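Long-range contacts in xyloglucanase (Paenibacillus pabuli, PDB 2JEP), which hydrolyses the beta-1,4-linked glucan backbone of xyloglucan, a polysaccharide of the plant cell wall: residues D173-E178 with N218-L223; K257-S262 with Q315-V320. All blocks are in the same frame, centred on the assembly; numbering follows the deposited sequence.

Contacts 1 and 2 are two pairings of neighbouring strands in one parallel barrel, and they differ at the strand entrances. Both are largely buried: contact 1 joins strands 175-178 and 222-225, contact 2 strands 259-265 and 319-324. The two middle strands are themselves neighbours, linked by a probable hydrogen bond from Met260 N to Leu222 O, so the contacts span four consecutive strands of one sheet. In 173-178 with 218-223, a buried arginine and three waters join the incoming loops; in 257-262 with 315-320, a partly exposed lysine lies on a tyrosine and meets a helix end, while a proline interrupts the hydrogen-bond ladder.

Contact 1: D173-E178 with N218-L223; sequences DRLIFE and NARWLL
Phe177 pairs with Leu222, and Glu178 with Leu223, as parallel bridges between segments whose end-to-end directions differ by 35°. Leu223 N gives Phe177 O a nearly straight hydrogen bond of 2.8 Å; one step back, the bond from Phe177 N to Trp221 O is weak at 3.5 Å. Before the strands meet, a water takes over, accepting from Trp221 N and donating to the carbonyls of both Asp173 and Leu175.

Arg220 is the residue most covered across this contact. Its CG stands between the backbone N and the carbonyl carbon (chi1 80°), and the chain bends again at chi3. Arg220 CD rests over the centre of the Phe177 ring, a CH-pi contact of 3.7 Å to the centroid, with the guanidinium plane turned 37° from that of the ring. From that face the guanidinium leads back toward the start of strand 175-178, where Arg220 NH1 donates to Leu175 O at 2.9 Å. NH2 binds Tyr171 O and NE binds Asn217 OD1, so one strand carbonyl and two loop oxygens hold the buried cation. An alanine here would probably leave the Leu175 carbonyl with only its water among these partners and open a gap over the Phe177 face.

Asp173 makes no salt bridge to this arginine: Asp173 OD1 lies 3.5 Å from Arg220 CA and bonds to Asn216, whereas OD2 reaches Ala219 O and Trp221 NE1 through two separate waters. On the sheet face opposite Phe177 and Leu222, Leu223 CD2 lies against the extended Glu178 chain, 3.8 Å from Glu178 CD; the Glu178 carboxylate is engaged by a salt bridge to Arg87.

Phe177 and Leu222 turn outward to helix 193-211 and Glu178 and Leu223 inward, the alternation of neighbouring parallel strands in the TIM barrel of family 5 glycoside hydrolases.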
ATOM      1  N   ASP A 173     -11.254  14.078   4.160  1.00 10.23           N
ATOM      2  CA  ASP A 173     -11.332  12.737   3.620  1.00 10.40           C
ATOM      3  C   ASP A 173     -10.265  12.437   2.573  1.00  9.63           C
ATOM      4  O   ASP A 173     -10.189  11.290   2.106  1.00 10.23           O
ATOM      5  CB  ASP A 173     -12.699  12.434   3.019  1.00 11.02           C
ATOM      6  CG  ASP A 173     -13.781  12.181   4.055  1.00 12.97           C
ATOM      7  OD1 ASP A 173     -13.517  12.162   5.270  1.00 12.69           O
ATOM      8  OD2 ASP A 173     -14.932  11.964   3.603  1.00 15.73           O
ATOM      9  N   ARG A 174      -9.450  13.419   2.198  1.00  9.63           N
ATOM     10  CA  ARG A 174      -8.285  13.132   1.362  0.50  9.40           C
ATOM     11  C   ARG A 174      -7.207  12.350   2.113  1.00  9.09           C
ATOM     12  O   ARG A 174      -6.340  11.771   1.475  1.00  9.59           O
ATOM     13  CB  ARG A 174      -7.714  14.384   0.698  0.50 10.04           C
ATOM     14  CG  ARG A 174      -8.530  14.802  -0.539  0.50 10.16           C
ATOM     15  CD  ARG A 174      -7.866  15.912  -1.356  0.50  9.90           C
ATOM     16  NE  ARG A 174      -7.788  17.171  -0.606  0.50  9.84           N
ATOM     17  CZ  ARG A 174      -6.706  17.645   0.012  0.50 10.83           C
ATOM     18  NH1 ARG A 174      -5.576  16.955   0.021  0.50 10.31           N
ATOM     19  NH2 ARG A 174      -6.760  18.820   0.662  0.50 11.48           N
ATOM     20  N   LEU A 175      -7.252  12.323   3.448  1.00  8.02           N
ATOM     21  CA  LEU A 175      -6.337  11.489   4.222  1.00  8.19           C
ATOM     22  C   LEU A 175      -7.039  10.185   4.621  1.00  7.51           C
ATOM     23  O   LEU A 175      -8.088  10.183   5.282  1.00  8.03           O
ATOM     24  CB  LEU A 175      -5.829  12.232   5.462  1.00  8.29           C
ATOM     25  CG  LEU A 175      -4.855  11.428   6.327  1.00  9.07           C
ATOM     26  CD1 LEU A 175      -3.574  11.021   5.574  1.00  8.89           C
ATOM     27  CD2 LEU A 175      -4.501  12.223   7.594  1.00  8.87           C
ATOM     28  N   ILE A 176      -6.430   9.078   4.196  1.00  6.67           N
ATOM     29  CA  ILE A 176      -6.873   7.720   4.436  1.00  6.41           C
ATOM     30  C   ILE A 176      -5.914   7.036   5.384  1.00  6.68           C
ATOM     31  O   ILE A 176      -4.703   7.164   5.215  1.00  7.38           O
ATOM     32  CB  ILE A 176      -6.911   6.951   3.104  1.00  7.51           C
ATOM     33  CG1 ILE A 176      -7.912   7.604   2.134  1.00  7.96           C
ATOM     34  CG2 ILE A 176      -7.226   5.444   3.314  1.00  7.90           C
ATOM     35  CD1 ILE A 176      -7.733   7.165   0.688  1.00  9.87           C
ATOM     36  N   PHE A 177      -6.436   6.326   6.380  1.00  7.11           N
ATOM     37  CA  PHE A 177      -5.604   5.500   7.242  1.00  6.23           C
ATOM     38  C   PHE A 177      -5.701   4.047   6.766  1.00  6.63           C
ATOM     39  O   PHE A 177      -6.806   3.551   6.529  1.00  7.13           O
ATOM     40  CB  PHE A 177      -6.051   5.526   8.706  1.00  6.94           C
ATOM     41  CG  PHE A 177      -6.085   6.885   9.372  1.00  7.87           C
ATOM     42  CD1 PHE A 177      -5.316   7.950   8.953  1.00  8.27           C
ATOM     43  CD2 PHE A 177      -6.869   7.072  10.485  1.00  8.17           C
ATOM     44  CE1 PHE A 177      -5.385   9.173   9.616  1.00  8.49           C
ATOM     45  CE2 PHE A 177      -6.917   8.275  11.161  1.00  9.06           C
ATOM     46  CZ  PHE A 177      -6.186   9.333  10.712  1.00  9.18           C
ATOM     47  N   GLU A 178      -4.553   3.373   6.698  1.00  6.38           N
ATOM     48  CA  GLU A 178      -4.431   1.967   6.301  1.00  6.49           C
ATOM     49  C   GLU A 178      -3.916   1.194   7.527  1.00  6.44           C
ATOM     50  O   GLU A 178      -2.883   1.530   8.109  1.00  6.90           O
ATOM     51  CB  GLU A 178      -3.441   1.865   5.128  1.00  6.68           C
ATOM     52  CG  GLU A 178      -3.154   0.493   4.640  1.00  6.11           C
ATOM     53  CD  GLU A 178      -2.118   0.461   3.541  1.00  7.25           C
ATOM     54  OE1 GLU A 178      -1.497   1.501   3.272  1.00  8.45           O
ATOM     55  OE2 GLU A 178      -1.931  -0.615   2.928  1.00  7.22           O
ATOM     56  N   ASN A 218     -14.101   9.776  12.676  1.00 10.65           N
ATOM     57  CA  ASN A 218     -15.278   8.952  12.675  1.00 11.14           C
ATOM     58  C   ASN A 218     -15.915   8.825  11.297  1.00 10.03           C
ATOM     59  O   ASN A 218     -16.782   7.970  11.101  1.00 10.44           O
ATOM     60  CB  ASN A 218     -16.268   9.397  13.761  1.00 11.54           C
ATOM     61  CG  ASN A 218     -16.926  10.705  13.462  1.00 13.47           C
ATOM     62  OD1 ASN A 218     -16.523  11.426  12.578  1.00 15.33           O
ATOM     63  ND2 ASN A 218     -17.978  11.019  14.222  1.00 17.76           N
ATOM     64  N   ALA A 219     -15.446   9.631  10.332  1.00  9.98           N
ATOM     65  CA  ALA A 219     -16.041   9.646   8.998  1.00 10.08           C
ATOM     66  C   ALA A 219     -15.120   9.259   7.861  1.00 10.06           C
ATOM     67  O   ALA A 219     -15.589   8.955   6.777  1.00 10.45           O
ATOM     68  CB  ALA A 219     -16.638  11.038   8.710  1.00 11.67           C
ATOM     69  N   ARG A 220     -13.806   9.289   8.083  1.00  9.34           N
ATOM     70  CA  ARG A 220     -12.875   9.140   6.969  1.00  9.33           C
ATOM     71  C   ARG A 220     -12.835   7.709   6.430  1.00  9.28           C
ATOM     72  O   ARG A 220     -13.278   6.765   7.076  1.00  8.99           O
ATOM     73  CB  ARG A 220     -11.490   9.632   7.338  1.00  9.79           C
ATOM     74  CG  ARG A 220     -10.658   8.673   8.128  1.00 10.04           C
ATOM     75  CD  ARG A 220      -9.206   9.150   8.318  1.00  9.01           C
ATOM     76  NE  ARG A 220      -9.144  10.335   9.166  1.00  9.25           N
ATOM     77  CZ  ARG A 220      -9.091  11.596   8.756  1.00  9.33           C
ATOM     78  NH1 ARG A 220      -9.011  11.918   7.482  1.00  9.21           N
ATOM     79  NH2 ARG A 220      -9.150  12.558   9.655  1.00  9.94           N
ATOM     80  N   TRP A 221     -12.272   7.560   5.236  1.00  8.76           N
ATOM     81  CA  TRP A 221     -12.045   6.244   4.677  1.00  9.27           C
ATOM     82  C   TRP A 221     -10.889   5.538   5.374  1.00  7.99           C
ATOM     83  O   TRP A 221      -9.835   6.128   5.639  1.00  8.20           O
ATOM     84  CB  TRP A 221     -11.752   6.363   3.189  1.00  9.91           C
ATOM     85  CG  TRP A 221     -12.925   6.800   2.398  1.00 10.61           C
ATOM     86  CD1 TRP A 221     -13.274   8.083   2.059  1.00 12.44           C
ATOM     87  CD2 TRP A 221     -13.918   5.954   1.830  1.00 10.61           C
ATOM     88  NE1 TRP A 221     -14.433   8.070   1.329  1.00 12.14           N
ATOM     89  CE2 TRP A 221     -14.853   6.778   1.176  1.00 10.67           C
ATOM     90  CE3 TRP A 221     -14.134   4.582   1.849  1.00 10.15           C
ATOM     91  CZ2 TRP A 221     -15.970   6.259   0.503  1.00 12.26           C
ATOM     92  CZ3 TRP A 221     -15.252   4.075   1.192  1.00 11.73           C
ATOM     93  CH2 TRP A 221     -16.147   4.919   0.532  1.00 11.82           C
ATOM     94  N   LEU A 222     -11.093   4.246   5.637  1.00  8.14           N
ATOM     95  CA  LEU A 222     -10.105   3.393   6.277  1.00  8.11           C
ATOM     96  C   LEU A 222      -9.854   2.182   5.393  1.00  7.65           C
ATOM     97  O   LEU A 222     -10.797   1.527   4.951  1.00  9.80           O
ATOM     98  CB  LEU A 222     -10.637   2.918   7.622  1.00  8.14           C
ATOM     99  CG  LEU A 222     -11.057   4.011   8.618  1.00  8.10           C
ATOM    100  CD1 LEU A 222     -11.587   3.378   9.906  1.00  9.18           C
ATOM    101  CD2 LEU A 222      -9.933   4.963   8.900  1.00  8.44           C
ATOM    102  N   LEU A 223      -8.577   1.898   5.134  1.00  6.18           N
ATOM    103  CA  LEU A 223      -8.146   0.855   4.214  1.00  6.62           C
ATOM    104  C   LEU A 223      -7.602  -0.326   5.022  1.00  6.54           C
ATOM    105  O   LEU A 223      -6.757  -0.122   5.892  1.00  6.61           O
ATOM    106  CB  LEU A 223      -7.060   1.421   3.298  1.00  6.77           C
ATOM    107  CG  LEU A 223      -6.356   0.510   2.293  1.00  7.07           C
ATOM    108  CD1 LEU A 223      -7.376  -0.022   1.284  1.00  6.70           C
ATOM    109  CD2 LEU A 223      -5.238   1.216   1.581  1.00  8.32           C
TER
HETATM  110  O   HOH W   1     -10.494   9.436   3.990  1.00  9.28           O
HETATM  111  O   HOH W   2     -16.771  10.426   4.860  1.00 14.47           O
HETATM  112  O   HOH W   3     -14.919  11.026   0.948  1.00 17.39           O

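Contact 2: K257-S262 with Q315-V320. With EDO (1,2-ethanediol), chain D.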
ATOM      1  N   LYS A 257     -20.383   2.185   2.714  1.00 11.44           N
ATOM      2  CA  LYS A 257     -19.196   1.818   3.485  0.50 10.55           C
ATOM      3  C   LYS A 257     -18.247   3.003   3.576  1.00  9.72           C
ATOM      4  O   LYS A 257     -18.240   3.865   2.693  1.00 10.99           O
ATOM      5  CB  LYS A 257     -18.447   0.662   2.815  0.50 10.39           C
ATOM      6  CG  LYS A 257     -19.319  -0.479   2.310  0.50 10.54           C
ATOM      7  CD  LYS A 257     -20.094  -1.129   3.421  0.50 10.54           C
ATOM      8  CE  LYS A 257     -20.888  -2.336   2.927  0.50 12.23           C
ATOM      9  NZ  LYS A 257     -22.073  -1.947   2.110  0.50 13.51           N
ATOM     10  N   ARG A 258     -17.450   3.040   4.642  1.00  9.43           N
ATOM     11  CA  ARG A 258     -16.273   3.921   4.660  1.00  9.14           C
ATOM     12  C   ARG A 258     -15.027   3.088   4.959  1.00  8.71           C
ATOM     13  O   ARG A 258     -14.083   3.527   5.642  1.00  9.00           O
ATOM     14  CB  ARG A 258     -16.412   5.088   5.649  1.00  9.76           C
ATOM     15  CG  ARG A 258     -17.362   6.189   5.135  1.00 10.63           C
ATOM     16  CD  ARG A 258     -16.788   6.909   3.924  1.00 11.16           C
ATOM     17  NE  ARG A 258     -17.640   8.003   3.466  1.00 12.15           N
ATOM     18  CZ  ARG A 258     -18.727   7.828   2.707  1.00 13.42           C
ATOM     19  NH1 ARG A 258     -19.107   6.634   2.258  1.00 13.46           N
ATOM     20  NH2 ARG A 258     -19.457   8.879   2.390  1.00 15.74           N
ATOM     21  N   ILE A 259     -15.050   1.867   4.418  1.00  8.20           N
ATOM     22  CA  ILE A 259     -13.906   0.962   4.482  0.50  8.78           C
ATOM     23  C   ILE A 259     -13.553   0.548   3.066  1.00  8.17           C
ATOM     24  O   ILE A 259     -14.432   0.326   2.238  1.00  9.09           O
ATOM     25  CB  ILE A 259     -14.190  -0.259   5.373  0.50  8.98           C
ATOM     26  CG1 ILE A 259     -14.413   0.201   6.814  0.50 10.19           C
ATOM     27  CG2 ILE A 259     -13.031  -1.273   5.301  0.50  9.89           C
ATOM     28  CD1 ILE A 259     -14.918  -0.871   7.703  0.50 13.17           C
ATOM     29  N   MET A 260     -12.251   0.518   2.785  1.00  8.44           N
ATOM     30  CA  MET A 260     -11.697   0.086   1.498  1.00  9.10           C
ATOM     31  C   MET A 260     -10.846  -1.156   1.758  1.00  7.78           C
ATOM     32  O   MET A 260     -10.344  -1.331   2.872  1.00  7.29           O
ATOM     33  CB  MET A 260     -10.755   1.142   0.918  1.00 10.77           C
ATOM     34  CG  MET A 260     -11.270   2.542   0.888  1.00 13.18           C
ATOM     35  SD  MET A 260      -9.990   3.677   0.332  1.00 16.40           S
ATOM     36  CE  MET A 260     -10.984   5.057  -0.310  1.00 16.20           C
ATOM     37  N   ILE A 261     -10.638  -1.971   0.722  1.00  7.28           N
ATOM     38  CA  ILE A 261      -9.884  -3.217   0.843  1.00  7.28           C
ATOM     39  C   ILE A 261      -8.585  -3.125   0.049  1.00  6.92           C
ATOM     40  O   ILE A 261      -8.577  -2.703  -1.101  1.00  7.10           O
ATOM     41  CB  ILE A 261     -10.696  -4.421   0.335  1.00  7.48           C
ATOM     42  CG1 ILE A 261     -12.096  -4.469   0.971  1.00  9.06           C
ATOM     43  CG2 ILE A 261      -9.976  -5.732   0.614  1.00  8.70           C
ATOM     44  CD1 ILE A 261     -12.112  -4.519   2.507  1.00  9.72           C
ATOM     45  N   SER A 262      -7.487  -3.502   0.708  1.00  6.31           N
ATOM     46  CA  SER A 262      -6.150  -3.465   0.120  1.00  6.33           C
ATOM     47  C   SER A 262      -5.720  -4.805  -0.426  1.00  6.44           C
ATOM     48  O   SER A 262      -5.969  -5.803   0.214  1.00  7.54           O
ATOM     49  CB  SER A 262      -5.169  -3.088   1.210  1.00  6.15           C
ATOM     50  OG  SER A 262      -3.832  -3.277   0.823  1.00  7.43           O
ATOM     51  N   GLN A 315     -19.973  -4.885  -3.514  1.00 14.85           N
ATOM     52  CA  GLN A 315     -20.626  -4.776  -2.200  1.00 15.42           C
ATOM     53  C   GLN A 315     -20.460  -3.394  -1.593  1.00 14.21           C
ATOM     54  O   GLN A 315     -20.862  -3.162  -0.443  1.00 15.28           O
ATOM     55  CB  GLN A 315     -20.075  -5.842  -1.260  1.00 16.57           C
ATOM     56  CG  GLN A 315     -20.184  -7.287  -1.778  1.00 19.87           C
ATOM     57  CD  GLN A 315     -21.551  -7.646  -2.344  1.00 26.05           C
ATOM     58  OE1 GLN A 315     -21.695  -7.925  -3.542  1.00 31.47           O
ATOM     59  NE2 GLN A 315     -22.553  -7.643  -1.487  1.00 28.10           N
ATOM     60  N   GLY A 316     -19.839  -2.483  -2.339  1.00 12.59           N
ATOM     61  CA  GLY A 316     -19.696  -1.107  -1.896  1.00 12.14           C
ATOM     62  C   GLY A 316     -18.359  -0.766  -1.244  1.00 11.60           C
ATOM     63  O   GLY A 316     -18.182   0.343  -0.736  1.00 12.57           O
ATOM     64  N   TYR A 317     -17.396  -1.687  -1.292  1.00 11.98           N
ATOM     65  CA  TYR A 317     -16.055  -1.420  -0.762  1.00 11.28           C
ATOM     66  C   TYR A 317     -15.112  -1.053  -1.910  1.00 11.19           C
ATOM     67  O   TYR A 317     -14.862  -1.887  -2.780  1.00 12.52           O
ATOM     68  CB  TYR A 317     -15.496  -2.654  -0.057  1.00 11.47           C
ATOM     69  CG  TYR A 317     -16.295  -3.108   1.134  1.00 10.52           C
ATOM     70  CD1 TYR A 317     -16.058  -2.573   2.383  1.00 10.98           C
ATOM     71  CD2 TYR A 317     -17.284  -4.083   1.020  1.00 12.05           C
ATOM     72  CE1 TYR A 317     -16.782  -2.953   3.486  1.00 11.75           C
ATOM     73  CE2 TYR A 317     -18.015  -4.487   2.130  1.00 11.89           C
ATOM     74  CZ  TYR A 317     -17.750  -3.930   3.368  1.00 12.20           C
ATOM     75  OH  TYR A 317     -18.445  -4.330   4.480  1.00 12.83           O
ATOM     76  N   PRO A 318     -14.579   0.169  -1.901  1.00 10.67           N
ATOM     77  CA  PRO A 318     -13.492   0.427  -2.844  1.00 10.38           C
ATOM     78  C   PRO A 318     -12.327  -0.535  -2.607  1.00  9.60           C
ATOM     79  O   PRO A 318     -12.093  -0.962  -1.484  1.00  9.95           O
ATOM     80  CB  PRO A 318     -13.061   1.861  -2.501  1.00 11.04           C
ATOM     81  CG  PRO A 318     -14.257   2.475  -1.839  1.00 11.28           C
ATOM     82  CD  PRO A 318     -14.853   1.337  -1.052  1.00 11.15           C
ATOM     83  N   VAL A 319     -11.612  -0.852  -3.673  1.00  7.89           N
ATOM     84  CA  VAL A 319     -10.388  -1.642  -3.601  1.00  7.64           C
ATOM     85  C   VAL A 319      -9.230  -0.763  -4.035  1.00  7.23           C
ATOM     86  O   VAL A 319      -9.325  -0.034  -5.027  1.00  8.01           O
ATOM     87  CB  VAL A 319     -10.491  -2.898  -4.482  1.00  8.27           C
ATOM     88  CG1 VAL A 319      -9.149  -3.619  -4.619  1.00  9.03           C
ATOM     89  CG2 VAL A 319     -11.540  -3.847  -3.893  1.00  9.33           C
ATOM     90  N   VAL A 320      -8.160  -0.826  -3.241  1.00  7.42           N
ATOM     91  CA  VAL A 320      -6.911  -0.169  -3.566  1.00  6.78           C
ATOM     92  C   VAL A 320      -5.842  -1.233  -3.781  1.00  7.30           C
ATOM     93  O   VAL A 320      -5.532  -1.990  -2.847  1.00  7.07           O
ATOM     94  CB  VAL A 320      -6.487   0.803  -2.429  1.00  7.16           C
ATOM     95  CG1 VAL A 320      -5.140   1.471  -2.758  1.00  8.30           C
ATOM     96  CG2 VAL A 320      -7.580   1.861  -2.179  1.00  8.09           C
TER
HETATM   97  C1  EDO D1397     -20.069  11.637   5.186  1.00 26.20           C
HETATM   98  O1  EDO D1397     -18.904  11.867   5.992  1.00 25.29           O
HETATM   99  C2  EDO D1397     -19.965  12.515   3.937  1.00 26.01           C
HETATM  100  O2  EDO D1397     -19.072  11.910   2.977  1.00 25.47           O
HETATM  101  O   HOH W   4     -20.307   1.996  -0.150  1.00 15.10           O
HETATM  102  O   HOH W   5     -23.286  -3.878   0.397  0.50 30.87           O
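Ile259 O is a buried carbonyl with no hydrogen-bond partner, and the likely cause is Pro318, whose nitrogen stands where the preceding rung of the parallel ladder would be and has no N-H to offer. Ile259 O instead faces carbon, 3.3 Å from Tyr317 CD1, which meets it with the edge of its ring, and Pro318 CD is also close. Beyond this gap the ladder runs normally, with Ile261 N bonded to Pro318 O at 2.8 Å and Val320 N to Ile261 O at 2.9 Å.

In the conformer described, one of two modelled, Lys257 lies across the Tyr317 ring. Lys257 CG sits over the centre of the Tyr317 ring in a CH-pi contact, 3.8 Å from the centroid, and a bend at chi2 (-61°) places CD above the same face. Lys257 NZ then reaches Gln315 O at 3.1 Å, nearly along the C=O axis, and a water bridges the same two atoms. Gly316, the first residue to leave helical geometry after helix 298-313, has positive phi and closes the helix in a Schellman motif, with Gln315 just before it; the carboxyl end of the helix would probably favour the ammonium there. The piece is thus the alpha-to-beta turn that leads from a barrel helix into the following strand of a TIM barrel.

At and just before the strands the faces divide. Ile261 and Val319 turn out to helix 298-313, and Ile261 CG1 also touches Tyr317 CB. Met260 crosses Pro318 at about a right angle, Met260 CG 3.9 Å from Pro318 CB, and its SD reaches Val320 CG2 at the same distance. Helix 35-42 covers Met260 and Pro318, with Ile38 touching both.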